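Local coordinates for protein of unknown function with a Fic domain (Bacteroides thetaiotaomicron VPI-5482, PDB 3CUC) that is of unknown function but carries a Fic domain, a compact, mainly helical fold of the Fic/DOC family, at residues S98-L103 and G200-L205; A183-R188 and R204-F209. All coordinates share one frame; numbering follows the deposited sequence.

How the contacts relate
Both contacts of this Fic domain fall on helix 199-213, which receives one earlier helix in each. Of the three helices involved, 97-107 comes first along the chain; 96 residues separate segments 98-103 and 200-205, and contact 1 closes that long loop. Within the excursion lies helix 178-192, which contact 2 joins to the same helix 199-213: 15 residues lie between segments 183-188 and 204-209, the turn between their helices being just 193-198. The short loop thus starts inside the long one and ends on its closing helix, R204 and L205 belonging to both. The two contacts, with centres about 9 Å apart, meet where A203 CB packs 3.6 Å from H186 CD2.

Contact 1 (S98-L103 and G200-L205); sequences SFIREL and GRIARL
The methyl tip of I202 packs against the base of L103 where two helices of the Fic fold, 97-107 and 199-213, approach each other in the buried interior. I202 CD1 lies 3.7 Å from L103 CB and 3.9 Å from L103 CD2, so it meets both the stem and one branch of the leucine as the two side chains lie alongside one another, pointing contrary ways. The other branch of I202 extends the contact: with CG1 beside the backbone N (chi1 -64°), CG2 is left anti to it and faces I100 CG2 at 4.1 Å. About one turn further along the helix, L205 reaches L103 from another side, its CD1 4.2 Å from L103 CG. The contact is wholly apolar, with no hydrogen bond across it, and the segment axes stay 11.0 Å apart at 129°, a separation bridged by side chains.

Further out, M83 of helix 68-89 touches L103, F195 touches I100, and Y189 of helix 178-192 packs on I202. G200 and R201 end the HPFxxGNGR signature of the Fic family, so I202 directly follows that motif. R201 forms a salt bridge with E73, while R204 NE is hydrogen-bonded to S40 OG. Turned back along its own helix, the R204 guanidinium sits with G200 O over its centre, 3.2 Å above the plane.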
ATOM      1  N   SER A  98     -15.736  -3.526  -5.001  1.00 46.11           N
ATOM      2  CA  SER A  98     -16.417  -3.551  -3.704  1.00 46.39           C
ATOM      3  C   SER A  98     -15.456  -3.780  -2.547  1.00 46.81           C
ATOM      4  O   SER A  98     -15.655  -3.225  -1.467  1.00 47.06           O
ATOM      5  CB  SER A  98     -17.527  -4.599  -3.680  1.00 45.80           C
ATOM      6  OG  SER A  98     -17.129  -5.772  -4.362  1.00 49.76           O
ATOM      7  N   PHE A  99     -14.413  -4.580  -2.765  1.00 47.20           N
ATOM      8  CA  PHE A  99     -13.401  -4.780  -1.727  1.00 47.20           C
ATOM      9  C   PHE A  99     -12.659  -3.477  -1.443  1.00 48.25           C
ATOM     10  O   PHE A  99     -12.419  -3.146  -0.282  1.00 49.42           O
ATOM     11  CB  PHE A  99     -12.397  -5.878  -2.104  1.00 46.80           C
ATOM     12  CG  PHE A  99     -11.268  -6.032  -1.109  1.00 46.02           C
ATOM     13  CD1 PHE A  99     -11.497  -6.618   0.131  1.00 43.54           C
ATOM     14  CD2 PHE A  99      -9.984  -5.574  -1.406  1.00 40.93           C
ATOM     15  CE1 PHE A  99     -10.469  -6.752   1.056  1.00 43.47           C
ATOM     16  CE2 PHE A  99      -8.952  -5.701  -0.486  1.00 43.08           C
ATOM     17  CZ  PHE A  99      -9.191  -6.294   0.744  1.00 44.80           C
ATOM     18  N   ILE A 100     -12.312  -2.743  -2.499  1.00 48.37           N
ATOM     19  CA  ILE A 100     -11.565  -1.494  -2.358  1.00 48.31           C
ATOM     20  C   ILE A 100     -12.411  -0.452  -1.632  1.00 49.11           C
ATOM     21  O   ILE A 100     -11.908   0.291  -0.787  1.00 47.92           O
ATOM     22  CB  ILE A 100     -11.113  -0.939  -3.726  1.00 48.19           C
ATOM     23  CG1 ILE A 100     -10.153  -1.914  -4.411  1.00 47.48           C
ATOM     24  CG2 ILE A 100     -10.414   0.401  -3.551  1.00 45.61           C
ATOM     25  CD1 ILE A 100      -9.859  -1.569  -5.850  1.00 45.86           C
ATOM     26  N   ARG A 101     -13.698  -0.423  -1.958  1.00 50.56           N
ATOM     27  CA  ARG A 101     -14.641   0.490  -1.321  1.00 52.42           C
ATOM     28  C   ARG A 101     -14.794   0.155   0.163  1.00 52.30           C
ATOM     29  O   ARG A 101     -14.780   1.045   1.008  1.00 52.57           O
ATOM     30  CB  ARG A 101     -16.000   0.437  -2.030  1.00 53.27           C
ATOM     31  CG  ARG A 101     -15.961   0.884  -3.499  1.00 58.02           C
ATOM     32  CD  ARG A 101     -17.147   0.345  -4.303  1.00 65.62           C
ATOM     33  NE  ARG A 101     -18.318   1.189  -4.101  1.00 67.58           N
ATOM     34  CZ  ARG A 101     -18.602   2.279  -4.811  1.00 73.96           C
ATOM     35  NH1 ARG A 101     -17.816   2.669  -5.805  1.00 76.25           N
ATOM     36  NH2 ARG A 101     -19.688   2.984  -4.528  1.00 77.77           N
ATOM     37  N   GLU A 102     -14.923  -1.130   0.474  1.00 52.42           N
ATOM     38  CA  GLU A 102     -15.006  -1.582   1.862  1.00 53.11           C
ATOM     39  C   GLU A 102     -13.722  -1.243   2.625  1.00 52.10           C
ATOM     40  O   GLU A 102     -13.751  -0.970   3.826  1.00 51.65           O
ATOM     41  CB  GLU A 102     -15.270  -3.094   1.919  1.00 54.17           C
ATOM     42  CG  GLU A 102     -15.558  -3.640   3.319  1.00 59.66           C
ATOM     43  CD  GLU A 102     -16.823  -3.058   3.932  1.00 66.47           C
ATOM     44  OE1 GLU A 102     -17.906  -3.245   3.342  1.00 74.85           O
ATOM     45  OE2 GLU A 102     -16.739  -2.417   5.003  1.00 71.14           O
ATOM     46  N   LEU A 103     -12.600  -1.265   1.915  1.00 51.42           N
ATOM     47  CA  LEU A 103     -11.308  -0.911   2.490  1.00 51.06           C
ATOM     48  C   LEU A 103     -11.301   0.555   2.911  1.00 50.66           C
ATOM     49  O   LEU A 103     -10.860   0.890   4.009  1.00 50.20           O
ATOM     50  CB  LEU A 103     -10.187  -1.178   1.476  1.00 51.20           C
ATOM     51  CG  LEU A 103      -8.801  -1.569   1.998  1.00 52.12           C
ATOM     52  CD1 LEU A 103      -8.864  -2.709   3.018  1.00 51.76           C
ATOM     53  CD2 LEU A 103      -7.917  -1.956   0.824  1.00 51.01           C
ATOM     54  N   GLY A 200      -3.772   7.429  -0.379  1.00 48.90           N
ATOM     55  CA  GLY A 200      -2.391   7.051  -0.122  1.00 48.21           C
ATOM     56  C   GLY A 200      -2.328   5.704   0.565  1.00 47.79           C
ATOM     57  O   GLY A 200      -1.571   4.824   0.171  1.00 48.26           O
ATOM     58  N   ARG A 201      -3.145   5.540   1.592  1.00 47.60           N
ATOM     59  CA  ARG A 201      -3.157   4.309   2.375  1.00 47.83           C
ATOM     60  C   ARG A 201      -3.720   3.125   1.611  1.00 47.18           C
ATOM     61  O   ARG A 201      -3.277   1.999   1.820  1.00 47.58           O
ATOM     62  CB  ARG A 201      -3.944   4.516   3.668  1.00 48.47           C
ATOM     63  CG  ARG A 201      -3.165   5.279   4.717  1.00 48.38           C
ATOM     64  CD  ARG A 201      -4.067   5.796   5.802  1.00 47.74           C
ATOM     65  NE  ARG A 201      -4.696   7.054   5.424  1.00 47.49           N
ATOM     66  CZ  ARG A 201      -5.650   7.650   6.123  1.00 43.56           C
ATOM     67  NH1 ARG A 201      -6.097   7.105   7.246  1.00 46.31           N
ATOM     68  NH2 ARG A 201      -6.165   8.800   5.691  1.00 46.27           N
ATOM     69  N   ILE A 202      -4.696   3.380   0.739  1.00 46.64           N
ATOM     70  CA  ILE A 202      -5.262   2.327  -0.098  1.00 46.12           C
ATOM     71  C   ILE A 202      -4.202   1.851  -1.079  1.00 45.87           C
ATOM     72  O   ILE A 202      -3.982   0.654  -1.210  1.00 46.61           O
ATOM     73  CB  ILE A 202      -6.515   2.784  -0.877  1.00 45.93           C
ATOM     74  CG1 ILE A 202      -7.654   3.149   0.086  1.00 46.23           C
ATOM     75  CG2 ILE A 202      -6.976   1.686  -1.833  1.00 42.31           C
ATOM     76  CD1 ILE A 202      -8.275   1.959   0.786  1.00 48.01           C
ATOM     77  N   ALA A 203      -3.539   2.791  -1.750  1.00 45.56           N
ATOM     78  CA  ALA A 203      -2.461   2.452  -2.682  1.00 45.32           C
ATOM     79  C   ALA A 203      -1.466   1.498  -2.026  1.00 45.67           C
ATOM     80  O   ALA A 203      -1.169   0.430  -2.564  1.00 46.46           O
ATOM     81  CB  ALA A 203      -1.752   3.703  -3.168  1.00 44.40           C
ATOM     82  N   ARG A 204      -0.981   1.874  -0.848  1.00 45.21           N
ATOM     83  CA  ARG A 204       0.052   1.100  -0.176  1.00 45.05           C
ATOM     84  C   ARG A 204      -0.481  -0.228   0.335  1.00 45.43           C
ATOM     85  O   ARG A 204       0.247  -1.223   0.369  1.00 46.81           O
ATOM     86  CB  ARG A 204       0.677   1.914   0.953  1.00 45.08           C
ATOM     87  CG  ARG A 204       1.583   3.027   0.434  1.00 45.54           C
ATOM     88  CD  ARG A 204       2.304   3.749   1.558  1.00 46.51           C
ATOM     89  NE  ARG A 204       1.366   4.533   2.366  1.00 50.48           N
ATOM     90  CZ  ARG A 204       0.901   5.745   2.049  1.00 46.22           C
ATOM     91  NH1 ARG A 204       1.277   6.359   0.934  1.00 45.47           N
ATOM     92  NH2 ARG A 204       0.051   6.345   2.859  1.00 42.75           N
ATOM     93  N   LEU A 205      -1.752  -0.245   0.720  1.00 45.20           N
ATOM     94  CA  LEU A 205      -2.422  -1.494   1.081  1.00 45.57           C
ATOM     95  C   LEU A 205      -2.533  -2.424  -0.126  1.00 45.14           C
ATOM     96  O   LEU A 205      -2.346  -3.626   0.002  1.00 44.74           O
ATOM     97  CB  LEU A 205      -3.810  -1.222   1.688  1.00 45.48           C
ATOM     98  CG  LEU A 205      -3.824  -0.845   3.174  1.00 45.02           C
ATOM     99  CD1 LEU A 205      -5.158  -0.234   3.564  1.00 39.62           C
ATOM    100  CD2 LEU A 205      -3.513  -2.055   4.046  1.00 45.06           C
TER

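Contact 2 (A183-R188 and R204-F209)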
ATOM      1  N   ALA A 183       3.536  -2.322  -8.331  1.00 46.06           N
ATOM      2  CA  ALA A 183       3.941  -0.943  -8.614  1.00 46.32           C
ATOM      3  C   ALA A 183       2.948  -0.258  -9.536  1.00 46.78           C
ATOM      4  O   ALA A 183       2.560   0.879  -9.295  1.00 47.27           O
ATOM      5  CB  ALA A 183       5.332  -0.906  -9.226  1.00 46.04           C
ATOM      6  N   LEU A 184       2.528  -0.963 -10.581  1.00 47.50           N
ATOM      7  CA  LEU A 184       1.633  -0.388 -11.583  1.00 48.09           C
ATOM      8  C   LEU A 184       0.214  -0.229 -11.047  1.00 48.00           C
ATOM      9  O   LEU A 184      -0.453   0.753 -11.366  1.00 48.69           O
ATOM     10  CB  LEU A 184       1.642  -1.229 -12.864  1.00 48.16           C
ATOM     11  CG  LEU A 184       1.307  -0.536 -14.188  1.00 49.36           C
ATOM     12  CD1 LEU A 184       1.991   0.825 -14.328  1.00 49.03           C
ATOM     13  CD2 LEU A 184       1.710  -1.443 -15.339  1.00 48.26           C
ATOM     14  N   LEU A 185      -0.238  -1.181 -10.228  1.00 47.52           N
ATOM     15  CA  LEU A 185      -1.530  -1.057  -9.534  1.00 46.87           C
ATOM     16  C   LEU A 185      -1.560   0.176  -8.621  1.00 47.48           C
ATOM     17  O   LEU A 185      -2.531   0.935  -8.624  1.00 47.42           O
ATOM     18  CB  LEU A 185      -1.842  -2.319  -8.716  1.00 46.45           C
ATOM     19  CG  LEU A 185      -3.154  -2.330  -7.912  1.00 45.07           C
ATOM     20  CD1 LEU A 185      -4.351  -2.023  -8.805  1.00 39.73           C
ATOM     21  CD2 LEU A 185      -3.349  -3.655  -7.195  1.00 45.44           C
ATOM     22  N   HIS A 186      -0.499   0.351  -7.839  1.00 47.81           N
ATOM     23  CA  HIS A 186      -0.349   1.511  -6.961  1.00 47.94           C
ATOM     24  C   HIS A 186      -0.410   2.797  -7.772  1.00 47.86           C
ATOM     25  O   HIS A 186      -1.166   3.719  -7.448  1.00 47.11           O
ATOM     26  CB  HIS A 186       0.992   1.423  -6.225  1.00 48.40           C
ATOM     27  CG  HIS A 186       1.292   2.595  -5.342  1.00 48.80           C
ATOM     28  ND1 HIS A 186       1.362   3.889  -5.810  1.00 47.97           N
ATOM     29  CD2 HIS A 186       1.576   2.659  -4.020  1.00 52.79           C
ATOM     30  CE1 HIS A 186       1.656   4.700  -4.811  1.00 51.16           C
ATOM     31  NE2 HIS A 186       1.795   3.979  -3.714  1.00 49.57           N
ATOM     32  N   TYR A 187       0.381   2.848  -8.837  1.00 48.36           N
ATOM     33  CA  TYR A 187       0.515   4.074  -9.617  1.00 48.65           C
ATOM     34  C   TYR A 187      -0.785   4.482 -10.287  1.00 48.21           C
ATOM     35  O   TYR A 187      -1.231   5.616 -10.140  1.00 47.40           O
ATOM     36  CB  TYR A 187       1.606   3.943 -10.676  1.00 49.23           C
ATOM     37  CG  TYR A 187       1.853   5.259 -11.364  1.00 49.86           C
ATOM     38  CD1 TYR A 187       2.625   6.244 -10.753  1.00 49.28           C
ATOM     39  CD2 TYR A 187       1.279   5.540 -12.599  1.00 49.88           C
ATOM     40  CE1 TYR A 187       2.842   7.464 -11.365  1.00 50.90           C
ATOM     41  CE2 TYR A 187       1.485   6.756 -13.221  1.00 51.50           C
ATOM     42  CZ  TYR A 187       2.267   7.719 -12.603  1.00 52.29           C
ATOM     43  OH  TYR A 187       2.478   8.933 -13.228  1.00 51.28           O
ATOM     44  N   ARG A 188      -1.385   3.555 -11.024  1.00 48.74           N
ATOM     45  CA  ARG A 188      -2.647   3.823 -11.705  1.00 49.10           C
ATOM     46  C   ARG A 188      -3.742   4.219 -10.721  1.00 49.95           C
ATOM     47  O   ARG A 188      -4.459   5.195 -10.954  1.00 50.19           O
ATOM     48  CB  ARG A 188      -3.075   2.615 -12.535  1.00 49.03           C
ATOM     49  CG  ARG A 188      -2.167   2.379 -13.723  1.00 49.11           C
ATOM     50  CD  ARG A 188      -2.632   1.212 -14.562  1.00 49.11           C
ATOM     51  NE  ARG A 188      -2.013   1.224 -15.884  1.00 51.15           N
ATOM     52  CZ  ARG A 188      -2.378   0.444 -16.898  1.00 48.14           C
ATOM     53  NH1 ARG A 188      -3.375  -0.421 -16.769  1.00 51.43           N
ATOM     54  NH2 ARG A 188      -1.745   0.536 -18.056  1.00 48.11           N
ATOM     55  N   ARG A 204      -0.981   1.874  -0.848  1.00 45.21           N
ATOM     56  CA  ARG A 204       0.052   1.100  -0.176  1.00 45.05           C
ATOM     57  C   ARG A 204      -0.481  -0.228   0.335  1.00 45.43           C
ATOM     58  O   ARG A 204       0.247  -1.223   0.369  1.00 46.81           O
ATOM     59  CB  ARG A 204       0.677   1.914   0.953  1.00 45.08           C
ATOM     60  CG  ARG A 204       1.583   3.027   0.434  1.00 45.54           C
ATOM     61  CD  ARG A 204       2.304   3.749   1.558  1.00 46.51           C
ATOM     62  NE  ARG A 204       1.366   4.533   2.366  1.00 50.48           N
ATOM     63  CZ  ARG A 204       0.901   5.745   2.049  1.00 46.22           C
ATOM     64  NH1 ARG A 204       1.277   6.359   0.934  1.00 45.47           N
ATOM     65  NH2 ARG A 204       0.051   6.345   2.859  1.00 42.75           N
ATOM     66  N   LEU A 205      -1.752  -0.245   0.720  1.00 45.20           N
ATOM     67  CA  LEU A 205      -2.422  -1.494   1.081  1.00 45.57           C
ATOM     68  C   LEU A 205      -2.533  -2.424  -0.126  1.00 45.14           C
ATOM     69  O   LEU A 205      -2.346  -3.626   0.002  1.00 44.74           O
ATOM     70  CB  LEU A 205      -3.810  -1.222   1.688  1.00 45.48           C
ATOM     71  CG  LEU A 205      -3.824  -0.845   3.174  1.00 45.02           C
ATOM     72  CD1 LEU A 205      -5.158  -0.234   3.564  1.00 39.62           C
ATOM     73  CD2 LEU A 205      -3.513  -2.055   4.046  1.00 45.06           C
ATOM     74  N   LEU A 206      -2.836  -1.861  -1.292  1.00 45.41           N
ATOM     75  CA  LEU A 206      -2.968  -2.647  -2.516  1.00 45.48           C
ATOM     76  C   LEU A 206      -1.625  -3.250  -2.936  1.00 45.13           C
ATOM     77  O   LEU A 206      -1.590  -4.359  -3.465  1.00 45.84           O
ATOM     78  CB  LEU A 206      -3.571  -1.811  -3.658  1.00 45.36           C
ATOM     79  CG  LEU A 206      -5.048  -1.421  -3.516  1.00 45.96           C
ATOM     80  CD1 LEU A 206      -5.428  -0.384  -4.558  1.00 40.37           C
ATOM     81  CD2 LEU A 206      -5.965  -2.646  -3.611  1.00 45.47           C
ATOM     82  N   VAL A 207      -0.528  -2.536  -2.692  1.00 43.98           N
ATOM     83  CA  VAL A 207       0.796  -3.081  -2.979  1.00 43.38           C
ATOM     84  C   VAL A 207       0.984  -4.347  -2.169  1.00 44.71           C
ATOM     85  O   VAL A 207       1.316  -5.400  -2.710  1.00 45.39           O
ATOM     86  CB  VAL A 207       1.932  -2.109  -2.615  1.00 43.47           C
ATOM     87  CG1 VAL A 207       3.270  -2.844  -2.573  1.00 36.71           C
ATOM     88  CG2 VAL A 207       1.979  -0.952  -3.594  1.00 40.81           C
ATOM     89  N   ASN A 208       0.751  -4.241  -0.868  1.00 45.27           N
ATOM     90  CA  ASN A 208       0.962  -5.370   0.018  1.00 45.66           C
ATOM     91  C   ASN A 208      -0.055  -6.487  -0.188  1.00 46.04           C
ATOM     92  O   ASN A 208       0.221  -7.645   0.143  1.00 46.86           O
ATOM     93  CB  ASN A 208       1.020  -4.904   1.473  1.00 45.26           C
ATOM     94  CG  ASN A 208       2.323  -4.184   1.796  1.00 44.83           C
ATOM     95  OD1 ASN A 208       3.362  -4.442   1.182  1.00 44.06           O
ATOM     96  ND2 ASN A 208       2.275  -3.281   2.762  1.00 40.95           N
ATOM     97  N   PHE A 209      -1.209  -6.150  -0.764  1.00 45.50           N
ATOM     98  CA  PHE A 209      -2.166  -7.167  -1.191  1.00 45.58           C
ATOM     99  C   PHE A 209      -1.532  -8.041  -2.264  1.00 45.52           C
ATOM    100  O   PHE A 209      -1.566  -9.265  -2.181  1.00 45.29           O
ATOM    101  CB  PHE A 209      -3.449  -6.522  -1.714  1.00 45.36           C
ATOM    102  CG  PHE A 209      -4.343  -7.461  -2.481  1.00 44.15           C
ATOM    103  CD1 PHE A 209      -5.262  -8.268  -1.821  1.00 46.95           C
ATOM    104  CD2 PHE A 209      -4.283  -7.518  -3.866  1.00 44.34           C
ATOM    105  CE1 PHE A 209      -6.100  -9.125  -2.530  1.00 45.70           C
ATOM    106  CE2 PHE A 209      -5.112  -8.371  -4.579  1.00 45.96           C
ATOM    107  CZ  PHE A 209      -6.025  -9.177  -3.906  1.00 45.49           C
TER
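The imidazole of H186 meets V207 at its edge: V207 CG2 lies near the ring plane, 3.7 Å from H186 CD2, and also touches H186 CB. R204 N approaches the same ring obliquely, 4.1 Å from CD2, and F258 brings a second ring to it, the planes inclined by about 55°. With CG anti to the backbone N (chi1 177°), the imidazole is carried across to helix 199-213, although the first bond of its side chain does not aim there. H186 NE2 is hydrogen-bonded to Y229 OH, which also bonds R204 NH1, so one hydroxyl links the histidine and an arginine whose salt bridge goes to E44.

On the other flank the packing is aliphatic. L185 CD2 rests 4.0 Å from L206 CB, the two side chains set roughly perpendicular. Here the segments run nearly antiparallel, at 160°, with axes 8.6 Å apart, and H186 and V207 bring their CA atoms to 6.2 Å. The two helices form an antiparallel hairpin; the Fic signature occupies the connection 193-198 and the first turn of helix 199-213. Around it, Y167 of helix 156-173 packs on both L185 and F209, while helices 68-89 and 22-42 meet L205 and N208.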